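Local coordinates for protein serine-pyruvate aminotransferase (AgxT) (Sulfolobus solfataricus, PDB 3ZRR) that probably transfers amino groups between serine or alanine and keto acids such as pyruvate and glyoxylate, using a pyridoxal 5'-phosphate cofactor, at residues G286-A291 against I305-D310; V323-G328 against F336-M341; A217-D222 against A239-P244. All blocks are in the same frame, centred on the assembly; numbering follows the deposited sequence.

Contact 1 (G286-A291 against I305-D310); sequences GLEIVA and ILKVAD. With CA (calcium ion), chain F.
Glu-288 and Ile-305 meet in an edge contact of the small antiparallel sheet in the C-terminal part of the fold. The end of strand 301-305 and the loop after it meet the short outer strand 288-289 through one backbone bond, a water and a salt bridge, with a calcium ion at the surface. The backbone link is one straight bond, from Ile-305 N to Glu-288 O at 2.9 Å. A water extends it: it accepts from Glu-288 N and from Lys-307 NZ and donates to Ile-305 O.

Ile-305 loses the most surface here. Its CD1 packs against the Glu-288 side chain, 3.8 Å from Glu-288 CD. Its CG1 meets Val-290 CG2 at 3.7 Å, with the two side chains crossing at about a right angle.

Glu-288 runs out extended, with CG anti to the backbone N (chi1 -169°). This carries the carboxylate out to the metal. Glu-288 OE2 is 2.5 Å and Glu-288 OE1 a longer 2.8 Å from the calcium ion. Lys-307 bends at chi2 and chi4 to come back across Glu-288. Lys-307 NZ reaches Glu-288 OE1 at 2.9 Å on the anti side, 15° out of the carboxylate plane. Arg-292 bonds to OE2.

One carboxylate thus serves a metal ion and two basic side chains. Its negative charge is probably well compensated, and such surroundings would be expected to keep Glu-288 ionised.

Contact 2 (V323-G328 against F336-M341); sequences VEFAPG and FRIGHM. With PXG (3-[O-phosphonopyridoxyl]--amino-benzoic acid), chain C.
Arg-337, Glu-324 and Phe-325 lose the most surface in this beta hairpin, which pairs strand 325-327 with strand 335-339 at one edge of the small antiparallel sheet. Ala-326 and Arg-337 form a hydrogen-bonded pair, with Ala-326 N to Arg-337 O at 3.0 Å and Arg-337 N to Ala-326 O at 2.8 Å.

Phe-325 lies on the face that carries Ile-338. Val-323 CG2 sits over the centre of one side of its ring. Phe-336 CE2 lies over the other side, toward the rim. The two phenyl rings are oblique, with planes at 48°. Ile-338 CG1 comes to 3.8 Å from Phe-325 CE1. Ile-356 of helix 346-363 packs on all three of Phe-325, Phe-336 and Ile-338.

Glu-324 is held firmly by its backbone: its O accepts from Gly-339 N, and a water joins its N to Gly-339 O. Its side chain is poorly ordered, with two modelled conformers, and its contact with Gly-339 is doubtful.

Arg-337 is on the other face, with Ala-326. The bend at chi3 (-66°) turns its guanidinium back toward the neighbouring strand, with Pro-327 O at its edge and Ala-326 CB over one face. NE and NH2 both bond to Pro-327 O, which fixes the group's rotation. The hairpin thereby presents Arg-337 to the pyridoxyl-aminobenzoate adduct, consistent with a role in binding the substrate carboxylate, as in related aminotransferases. The benzoate carboxylate oxygen O8 accepts from Arg-337 NH2 at 2.9 Å and from Arg-337 NH1 at 3.2 Å.

Contact 3 (A217-D222 against A239-P244); sequences AGYYLD and AYFATP. With PXG (3-[O-phosphonopyridoxyl]--amino-benzoic acid), chain G.
Phe-241 is the main bump of this contact, and Tyr-219 and Tyr-220 form the hollow that receives it. These two tyrosines begin a type I beta turn, Tyr-219 to Asp-222, and no direct hydrogen bond crosses to 239-244. The side chains of Phe-241 and Tyr-219 run antiparallel past one another. Their ring planes are oblique, at 54°, and Phe-241 CE1 comes to 3.4 Å from Tyr-219 CE2. Tyr-220 O lies at the edge of the phenyl ring, near its plane.

A smaller bump is the methyl of Ala-242, with CB 3.6 Å from Tyr-220 CE1. In Tyr-220, CG is anti to the backbone N (chi1 -154°), and the ring reaches past this methyl toward the phosphate. Its OH donates to a water at 2.7 Å. That water in turn donates to Thr-243 O and to OP1 of the cofactor adduct.

Tyr-240 and Thr-243 hold the same phosphate directly. Tyr-240 OH and Thr-243 OG1 each donate to OP3 at 2.7 Å, and Thr-243 N adds a third bond. The face of the Tyr-240 ring lies against C12 of the adduct, 3.4 Å above the plane.

Gln-188 and Thr-64 of the second subunit also bond to the adduct, so the site is shared. Within the chain, helix 223-234 connects the two loops and backs them: Trp-226 meets Phe-241 edge-to-face and touches Ala-242.

In the fold
From the N terminus, contact 3 comes first. It closes a loop round helix 223-234, joining the turn before it to the loop leading into helix 246-262. After helices 246-262 and 264-284, contact 1 closes the loop from strand 288-289 to the end of strand 301-305. Contact 2 then closes the hairpin of 325-327 and 335-339. The three follow in series; none nests or crosses. Contacts 1 and 2 share one sheet and touch through Leu-306 and Phe-336. Contact 3 lies on the opposite side of the chain's centre, about 34 Å from contact 2 between centres. Contacts 2 and 3 line different copies of one shared site, where contact 2 of one subunit meets contact 3 of another.

Contact 1 (G286-A291 against I305-D310)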
loop_
_atom_site.group_PDB
_atom_site.type_symbol
_atom_site.label_atom_id
_atom_site.label_comp_id
_atom_site.label_asym_id
_atom_site.label_seq_id
_atom_site.Cartn_x
_atom_site.Cartn_y
_atom_site.Cartn_z
ATOM N N GLY A 286 25.318 -34.598 -5.384
ATOM C CA GLY A 286 25.586 -35.458 -6.520
ATOM C C GLY A 286 24.652 -35.153 -7.683
ATOM O O GLY A 286 24.454 -35.994 -8.572
ATOM N N LEU A 287 24.058 -33.960 -7.685
ATOM C CA LEU A 287 23.179 -33.561 -8.783
ATOM C C LEU A 287 23.986 -32.934 -9.897
ATOM O O LEU A 287 24.958 -32.190 -9.642
ATOM C CB LEU A 287 22.086 -32.608 -8.309
ATOM C CG LEU A 287 21.094 -33.257 -7.350
ATOM C CD1 LEU A 287 20.241 -32.171 -6.636
ATOM C CD2 LEU A 287 20.213 -34.325 -8.019
ATOM N N GLU A 288 23.594 -33.246 -11.130
ATOM C CA GLU A 288 24.274 -32.723 -12.297
ATOM C C GLU A 288 23.595 -31.435 -12.778
ATOM O O GLU A 288 22.363 -31.326 -12.793
ATOM C CB GLU A 288 24.228 -33.773 -13.394
ATOM C CG GLU A 288 25.121 -33.490 -14.591
ATOM C CD GLU A 288 24.981 -34.571 -15.656
ATOM O OE1 GLU A 288 24.470 -35.665 -15.315
ATOM O OE2 GLU A 288 25.385 -34.355 -16.821
ATOM N N ILE A 289 24.423 -30.465 -13.169
ATOM C CA ILE A 289 23.961 -29.173 -13.690
ATOM C C ILE A 289 23.713 -29.275 -15.217
ATOM O O ILE A 289 24.407 -30.016 -15.902
ATOM C CB ILE A 289 24.962 -28.066 -13.291
ATOM C CG1 ILE A 289 24.815 -27.799 -11.790
ATOM C CG2 ILE A 289 24.719 -26.768 -14.063
ATOM C CD1 ILE A 289 25.947 -27.008 -11.174
ATOM N N VAL A 290 22.696 -28.585 -15.739
ATOM C CA VAL A 290 22.377 -28.669 -17.177
ATOM C C VAL A 290 23.476 -28.023 -18.046
ATOM O O VAL A 290 23.927 -28.639 -19.030
ATOM C CB VAL A 290 20.980 -28.085 -17.521
ATOM C CG1 VAL A 290 20.794 -27.970 -19.018
ATOM C CG2 VAL A 290 19.898 -28.972 -16.989
ATOM N N ALA A 291 23.923 -26.820 -17.690
ATOM C CA ALA A 291 25.003 -26.168 -18.452
ATOM C C ALA A 291 26.199 -27.118 -18.614
ATOM O O ALA A 291 26.691 -27.666 -17.628
ATOM C CB ALA A 291 25.425 -24.907 -17.786
ATOM N N ILE A 305 19.526 -31.489 -13.315
ATOM C CA ILE A 305 19.137 -32.760 -13.942
ATOM C C ILE A 305 18.655 -33.782 -12.906
ATOM O O ILE A 305 19.291 -33.977 -11.873
ATOM C CB ILE A 305 20.291 -33.343 -14.771
ATOM C CG1 ILE A 305 20.504 -32.488 -16.014
ATOM C CG2 ILE A 305 20.011 -34.808 -15.170
ATOM C CD1 ILE A 305 21.872 -32.656 -16.646
ATOM N N LEU A 306 17.520 -34.405 -13.201
ATOM C CA LEU A 306 16.991 -35.485 -12.395
ATOM C C LEU A 306 17.143 -36.799 -13.161
ATOM O O LEU A 306 16.838 -36.870 -14.355
ATOM C CB LEU A 306 15.528 -35.219 -12.019
ATOM C CG LEU A 306 15.305 -33.948 -11.169
ATOM C CD1 LEU A 306 13.847 -33.661 -10.967
ATOM C CD2 LEU A 306 15.994 -34.032 -9.813
ATOM N N LYS A 307 17.644 -37.824 -12.479
ATOM C CA LYS A 307 17.835 -39.148 -13.089
ATOM C C LYS A 307 16.627 -40.051 -12.870
ATOM O O LYS A 307 16.367 -40.951 -13.666
ATOM C CB LYS A 307 19.091 -39.828 -12.534
ATOM C CG LYS A 307 20.394 -39.056 -12.664
ATOM C CD LYS A 307 20.751 -38.698 -14.109
ATOM C CE LYS A 307 22.234 -38.313 -14.250
ATOM N NZ LYS A 307 22.628 -37.036 -13.575
ATOM N N VAL A 308 15.892 -39.814 -11.784
ATOM C CA VAL A 308 14.817 -40.719 -11.365
ATOM C C VAL A 308 13.498 -39.985 -11.131
ATOM O O VAL A 308 12.487 -40.325 -11.727
ATOM C CB VAL A 308 15.206 -41.504 -10.070
ATOM C CG1 VAL A 308 14.025 -42.319 -9.560
ATOM C CG2 VAL A 308 16.442 -42.388 -10.309
ATOM N N ALA A 309 13.507 -38.987 -10.248
ATOM C CA ALA A 309 12.303 -38.208 -9.965
ATOM C C ALA A 309 11.799 -37.425 -11.191
ATOM O O ALA A 309 12.575 -37.040 -12.076
ATOM C CB ALA A 309 12.549 -37.271 -8.787
ATOM N N ASP A 310 10.486 -37.214 -11.230
ATOM C CA ASP A 310 9.829 -36.429 -12.278
ATOM C C ASP A 310 9.895 -34.924 -11.945
ATOM O O ASP A 310 9.329 -34.492 -10.937
ATOM C CB ASP A 310 8.371 -36.898 -12.416
ATOM C CG ASP A 310 7.607 -36.188 -13.529
ATOM O OD1 ASP A 310 8.150 -35.295 -14.219
ATOM O OD2 ASP A 310 6.430 -36.542 -13.717
HETATM CA CA CA F . 24.398 -36.375 -18.023
HETATM O O HOH W 1 21.717 -35.213 -11.604
#

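Contact 2 (V323-G328 against F336-M341)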
loop_
_atom_site.group_PDB
_atom_site.type_symbol
_atom_site.label_atom_id
_atom_site.label_comp_id
_atom_site.label_asym_id
_atom_site.label_seq_id
_atom_site.Cartn_x
_atom_site.Cartn_y
_atom_site.Cartn_z
ATOM N N VAL A 323 10.439 -20.486 -2.878
ATOM C CA VAL A 323 11.534 -20.620 -3.852
ATOM C C VAL A 323 11.117 -20.123 -5.257
ATOM O O VAL A 323 9.940 -19.835 -5.479
ATOM C CB VAL A 323 12.095 -22.084 -3.891
ATOM C CG1 VAL A 323 12.828 -22.382 -2.604
ATOM C CG2 VAL A 323 10.992 -23.116 -4.066
ATOM N N GLU A 324 12.074 -20.002 -6.185
ATOM C CA GLU A 324 11.762 -19.646 -7.573
ATOM C C GLU A 324 12.198 -20.763 -8.526
ATOM O O GLU A 324 13.230 -20.670 -9.190
ATOM C CB GLU A 324 12.393 -18.308 -7.967
ATOM C CG GLU A 324 11.958 -17.804 -9.348
ATOM C CD GLU A 324 12.944 -16.837 -10.012
ATOM O OE1 GLU A 324 13.859 -16.325 -9.327
ATOM O OE2 GLU A 324 12.799 -16.588 -11.234
ATOM N N PHE A 325 11.399 -21.833 -8.564
ATOM C CA PHE A 325 11.645 -22.988 -9.444
ATOM C C PHE A 325 10.725 -22.962 -10.664
ATOM O O PHE A 325 9.566 -22.527 -10.575
ATOM C CB PHE A 325 11.488 -24.351 -8.728
ATOM C CG PHE A 325 12.416 -24.560 -7.550
ATOM C CD1 PHE A 325 13.482 -23.694 -7.298
ATOM C CD2 PHE A 325 12.215 -25.636 -6.685
ATOM C CE1 PHE A 325 14.313 -23.878 -6.190
ATOM C CE2 PHE A 325 13.058 -25.837 -5.571
ATOM C CZ PHE A 325 14.104 -24.966 -5.333
ATOM N N ALA A 326 11.246 -23.462 -11.786
ATOM C CA ALA A 326 10.585 -23.400 -13.077
ATOM C C ALA A 326 10.908 -24.665 -13.878
ATOM O O ALA A 326 11.901 -25.340 -13.580
ATOM C CB ALA A 326 11.048 -22.131 -13.839
ATOM N N PRO A 327 10.086 -24.987 -14.903
ATOM C CA PRO A 327 10.301 -26.228 -15.652
ATOM C C PRO A 327 11.511 -26.143 -16.558
ATOM O O PRO A 327 11.954 -25.043 -16.921
ATOM C CB PRO A 327 9.021 -26.368 -16.511
ATOM C CG PRO A 327 8.058 -25.332 -15.991
ATOM C CD PRO A 327 8.948 -24.231 -15.463
ATOM N N GLY A 328 12.056 -27.312 -16.883
ATOM C CA GLY A 328 13.092 -27.439 -17.887
ATOM C C GLY A 328 12.430 -27.872 -19.178
ATOM O O GLY A 328 11.814 -28.935 -19.231
ATOM N N PHE A 336 14.638 -29.434 -13.877
ATOM C CA PHE A 336 13.915 -28.227 -13.493
ATOM C C PHE A 336 14.988 -27.152 -13.324
ATOM O O PHE A 336 16.174 -27.452 -13.353
ATOM C CB PHE A 336 13.096 -28.422 -12.212
ATOM C CG PHE A 336 13.934 -28.618 -10.945
ATOM C CD1 PHE A 336 14.462 -29.888 -10.615
ATOM C CD2 PHE A 336 14.176 -27.538 -10.075
ATOM C CE1 PHE A 336 15.223 -30.076 -9.473
ATOM C CE2 PHE A 336 14.937 -27.717 -8.916
ATOM C CZ PHE A 336 15.453 -28.993 -8.606
ATOM N N ARG A 337 14.571 -25.906 -13.168
ATOM C CA ARG A 337 15.506 -24.802 -13.064
ATOM C C ARG A 337 15.294 -24.033 -11.770
ATOM O O ARG A 337 14.186 -23.952 -11.265
ATOM C CB ARG A 337 15.336 -23.856 -14.254
ATOM C CG ARG A 337 15.858 -24.425 -15.542
ATOM C CD ARG A 337 15.629 -23.475 -16.724
ATOM N NE ARG A 337 14.201 -23.344 -16.975
ATOM C CZ ARG A 337 13.535 -22.196 -16.938
ATOM N NH1 ARG A 337 14.176 -21.067 -16.680
ATOM N NH2 ARG A 337 12.235 -22.196 -17.164
ATOM N N ILE A 338 16.382 -23.461 -11.250
ATOM C CA ILE A 338 16.323 -22.593 -10.082
ATOM C C ILE A 338 16.618 -21.188 -10.545
ATOM O O ILE A 338 17.672 -20.940 -11.139
ATOM C CB ILE A 338 17.370 -22.997 -9.019
ATOM C CG1 ILE A 338 17.193 -24.467 -8.607
ATOM C CG2 ILE A 338 17.318 -22.063 -7.828
ATOM C CD1 ILE A 338 18.410 -25.016 -7.879
ATOM N N GLY A 339 15.687 -20.269 -10.289
ATOM C CA GLY A 339 15.935 -18.859 -10.506
ATOM C C GLY A 339 16.544 -18.296 -9.231
ATOM O O GLY A 339 16.015 -18.538 -8.142
ATOM N N HIS A 340 17.654 -17.570 -9.368
ATOM C CA HIS A 340 18.326 -16.913 -8.240
ATOM C C HIS A 340 18.839 -15.549 -8.680
ATOM O O HIS A 340 20.019 -15.373 -8.975
ATOM C CB HIS A 340 19.453 -17.783 -7.651
ATOM C CG HIS A 340 20.276 -18.514 -8.682
ATOM N ND1 HIS A 340 21.305 -17.908 -9.382
ATOM C CD2 HIS A 340 20.241 -19.803 -9.101
ATOM C CE1 HIS A 340 21.850 -18.790 -10.206
ATOM N NE2 HIS A 340 21.228 -19.944 -10.055
ATOM N N MET A 341 17.930 -14.575 -8.742
ATOM C CA MET A 341 18.266 -13.263 -9.284
ATOM C C MET A 341 17.433 -12.167 -8.643
ATOM O O MET A 341 16.315 -12.423 -8.148
ATOM C CB MET A 341 18.045 -13.244 -10.794
ATOM C CG MET A 341 16.561 -13.183 -11.226
ATOM S SD MET A 341 16.376 -13.406 -13.020
ATOM C CE MET A 341 16.293 -15.238 -13.093
HETATM N N1 PXG C . 15.038 -13.025 -23.257
HETATM C C2 PXG C . 15.320 -13.731 -22.141
HETATM C C2A PXG C . 16.740 -14.193 -21.880
HETATM C C3 PXG C . 14.296 -14.010 -21.225
HETATM O O3 PXG C . 14.610 -14.705 -20.104
HETATM C C5 PXG C . 12.730 -12.860 -22.621
HETATM C C6 PXG C . 13.782 -12.579 -23.519
HETATM C C5A PXG C . 11.311 -12.364 -22.936
HETATM O OP4 PXG C . 10.956 -11.393 -21.949
HETATM P P PXG C . 9.442 -10.960 -21.754
HETATM O OP1 PXG C . 9.551 -9.876 -20.716
HETATM O OP2 PXG C . 8.717 -12.235 -21.341
HETATM O OP3 PXG C . 9.068 -10.514 -23.153
HETATM C C4 PXG C . 12.996 -13.572 -21.457
HETATM C C4A PXG C . 11.857 -13.841 -20.485
HETATM C C7 PXG C . 10.629 -19.250 -17.868
HETATM C C8 PXG C . 10.356 -17.844 -18.312
HETATM O O2 PXG C . 9.991 -20.192 -18.406
HETATM C C9 PXG C . 11.405 -16.993 -18.690
HETATM C C10 PXG C . 11.133 -15.688 -19.106
HETATM C C11 PXG C . 9.803 -15.260 -19.120
HETATM C C12 PXG C . 8.755 -16.105 -18.735
HETATM C C13 PXG C . 9.039 -17.400 -18.330
HETATM O O8 PXG C . 11.476 -19.425 -16.956
HETATM N N9 PXG C . 12.131 -14.849 -19.482
HETATM O O HOH W 2 14.742 -20.208 -6.084
#

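Contact 3 (A217-D222 against A239-P244)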
loop_
_atom_site.group_PDB
_atom_site.type_symbol
_atom_site.label_atom_id
_atom_site.label_comp_id
_atom_site.label_asym_id
_atom_site.label_seq_id
_atom_site.Cartn_x
_atom_site.Cartn_y
_atom_site.Cartn_z
ATOM N N ALA A 217 10.436 -1.083 -39.028
ATOM C CA ALA A 217 9.643 -1.134 -37.783
ATOM C C ALA A 217 8.177 -0.820 -38.031
ATOM O O ALA A 217 7.835 -0.147 -39.004
ATOM C CB ALA A 217 10.215 -0.151 -36.739
ATOM N N GLY A 218 7.323 -1.336 -37.154
ATOM C CA GLY A 218 5.914 -0.970 -37.112
ATOM C C GLY A 218 5.781 0.408 -36.482
ATOM O O GLY A 218 6.656 1.273 -36.631
ATOM N N TYR A 219 4.685 0.630 -35.766
ATOM C CA TYR A 219 4.444 1.949 -35.204
ATOM C C TYR A 219 4.825 2.009 -33.707
ATOM O O TYR A 219 5.717 2.775 -33.314
ATOM C CB TYR A 219 2.978 2.329 -35.446
ATOM C CG TYR A 219 2.615 3.735 -35.068
ATOM C CD1 TYR A 219 2.972 4.816 -35.882
ATOM C CD2 TYR A 219 1.886 3.984 -33.909
ATOM C CE1 TYR A 219 2.618 6.104 -35.534
ATOM C CE2 TYR A 219 1.523 5.247 -33.562
ATOM C CZ TYR A 219 1.889 6.303 -34.363
ATOM O OH TYR A 219 1.514 7.557 -33.992
ATOM N N TYR A 220 4.176 1.171 -32.899
ATOM C CA TYR A 220 4.373 1.133 -31.441
ATOM C C TYR A 220 5.804 0.797 -31.017
ATOM O O TYR A 220 6.309 1.323 -30.027
ATOM C CB TYR A 220 3.427 0.098 -30.828
ATOM C CG TYR A 220 3.065 0.375 -29.369
ATOM C CD1 TYR A 220 2.290 1.480 -29.021
ATOM C CD2 TYR A 220 3.472 -0.488 -28.358
ATOM C CE1 TYR A 220 1.911 1.717 -27.677
ATOM C CE2 TYR A 220 3.117 -0.262 -27.020
ATOM C CZ TYR A 220 2.331 0.845 -26.694
ATOM O OH TYR A 220 1.993 1.085 -25.385
ATOM N N LEU A 221 6.452 -0.066 -31.789
ATOM C CA LEU A 221 7.794 -0.530 -31.475
ATOM C C LEU A 221 8.899 0.130 -32.312
ATOM O O LEU A 221 10.011 -0.369 -32.343
ATOM C CB LEU A 221 7.870 -2.066 -31.538
ATOM C CG LEU A 221 6.904 -2.802 -30.582
ATOM C CD1 LEU A 221 7.112 -4.315 -30.641
ATOM C CD2 LEU A 221 7.006 -2.300 -29.121
ATOM N N ASP A 222 8.600 1.265 -32.957
ATOM C CA ASP A 222 9.627 2.062 -33.598
ATOM C C ASP A 222 10.208 2.954 -32.534
ATOM O O ASP A 222 9.540 3.881 -32.064
ATOM C CB ASP A 222 9.025 2.904 -34.736
ATOM C CG ASP A 222 10.072 3.685 -35.530
ATOM O OD1 ASP A 222 11.259 3.735 -35.151
ATOM O OD2 ASP A 222 9.714 4.275 -36.579
ATOM N N ALA A 239 6.324 14.603 -22.659
ATOM C CA ALA A 239 6.012 14.515 -24.086
ATOM C C ALA A 239 5.163 13.282 -24.295
ATOM O O ALA A 239 5.201 12.352 -23.485
ATOM C CB ALA A 239 7.261 14.483 -24.935
ATOM N N TYR A 240 4.349 13.292 -25.338
ATOM C CA TYR A 240 3.406 12.206 -25.535
ATOM C C TYR A 240 3.664 11.496 -26.849
ATOM O O TYR A 240 3.660 12.129 -27.893
ATOM C CB TYR A 240 1.978 12.751 -25.541
ATOM C CG TYR A 240 0.978 11.675 -25.873
ATOM C CD1 TYR A 240 0.774 10.616 -24.994
ATOM C CD2 TYR A 240 0.272 11.684 -27.086
ATOM C CE1 TYR A 240 -0.140 9.586 -25.275
ATOM C CE2 TYR A 240 -0.649 10.656 -27.381
ATOM C CZ TYR A 240 -0.843 9.617 -26.476
ATOM O OH TYR A 240 -1.732 8.591 -26.737
ATOM N N PHE A 241 3.890 10.192 -26.802
ATOM C CA PHE A 241 3.727 9.380 -27.990
ATOM C C PHE A 241 2.539 8.432 -27.790
ATOM O O PHE A 241 1.554 8.495 -28.528
ATOM C CB PHE A 241 4.989 8.581 -28.342
ATOM C CG PHE A 241 4.706 7.423 -29.284
ATOM C CD1 PHE A 241 4.140 7.666 -30.543
ATOM C CD2 PHE A 241 4.957 6.099 -28.898
ATOM C CE1 PHE A 241 3.856 6.624 -31.426
ATOM C CE2 PHE A 241 4.668 5.020 -29.773
ATOM C CZ PHE A 241 4.126 5.289 -31.048
ATOM N N ALA A 242 2.654 7.546 -26.796
ATOM C CA ALA A 242 1.567 6.658 -26.367
ATOM C C ALA A 242 1.680 6.531 -24.857
ATOM O O ALA A 242 2.771 6.716 -24.287
ATOM C CB ALA A 242 1.662 5.272 -27.043
ATOM N N THR A 243 0.568 6.263 -24.188
ATOM C CA THR A 243 0.580 6.233 -22.720
ATOM C C THR A 243 1.502 5.096 -22.242
ATOM O O THR A 243 1.316 3.955 -22.650
ATOM C CB THR A 243 -0.855 6.058 -22.137
ATOM O OG1 THR A 243 -1.681 7.142 -22.580
ATOM C CG2 THR A 243 -0.840 6.005 -20.595
ATOM N N PRO A 244 2.503 5.405 -21.397
ATOM C CA PRO A 244 3.327 4.319 -20.863
ATOM C C PRO A 244 2.714 3.699 -19.593
ATOM O O PRO A 244 1.760 4.247 -19.057
ATOM C CB PRO A 244 4.640 5.033 -20.543
ATOM C CG PRO A 244 4.196 6.365 -20.079
ATOM C CD PRO A 244 2.997 6.725 -20.946
HETATM N N1 PXG G . -7.707 6.510 -28.838
HETATM C C2 PXG G . -8.291 7.421 -28.019
HETATM C C2A PXG G . -9.720 7.825 -28.322
HETATM C C3 PXG G . -7.588 7.951 -26.919
HETATM O O3 PXG G . -8.192 8.851 -26.083
HETATM C C5 PXG G . -5.716 6.600 -27.532
HETATM C C6 PXG G . -6.455 6.108 -28.618
HETATM C C5A PXG G . -4.298 6.100 -27.342
HETATM O OP4 PXG G . -4.192 5.356 -26.115
HETATM P P PXG G . -2.749 5.103 -25.417
HETATM O OP1 PXG G . -1.869 4.421 -26.425
HETATM O OP2 PXG G . -3.205 4.237 -24.276
HETATM O OP3 PXG G . -2.152 6.448 -25.106
HETATM C C4 PXG G . -6.279 7.535 -26.666
HETATM C C4A PXG G . -5.462 8.048 -25.479
HETATM C C7 PXG G . -5.164 13.992 -23.729
HETATM C C8 PXG G . -4.580 12.611 -23.890
HETATM O O2 PXG G . -4.463 14.964 -24.090
HETATM C C9 PXG G . -5.389 11.602 -24.398
HETATM C C10 PXG G . -4.914 10.303 -24.569
HETATM C C11 PXG G . -3.589 10.013 -24.218
HETATM C C12 PXG G . -2.761 11.020 -23.716
HETATM C C13 PXG G . -3.254 12.322 -23.549
HETATM O O8 PXG G . -6.324 14.124 -23.235
HETATM N N9 PXG G . -5.796 9.391 -25.051
HETATM O O HOH W 3 0.041 2.923 -25.013
#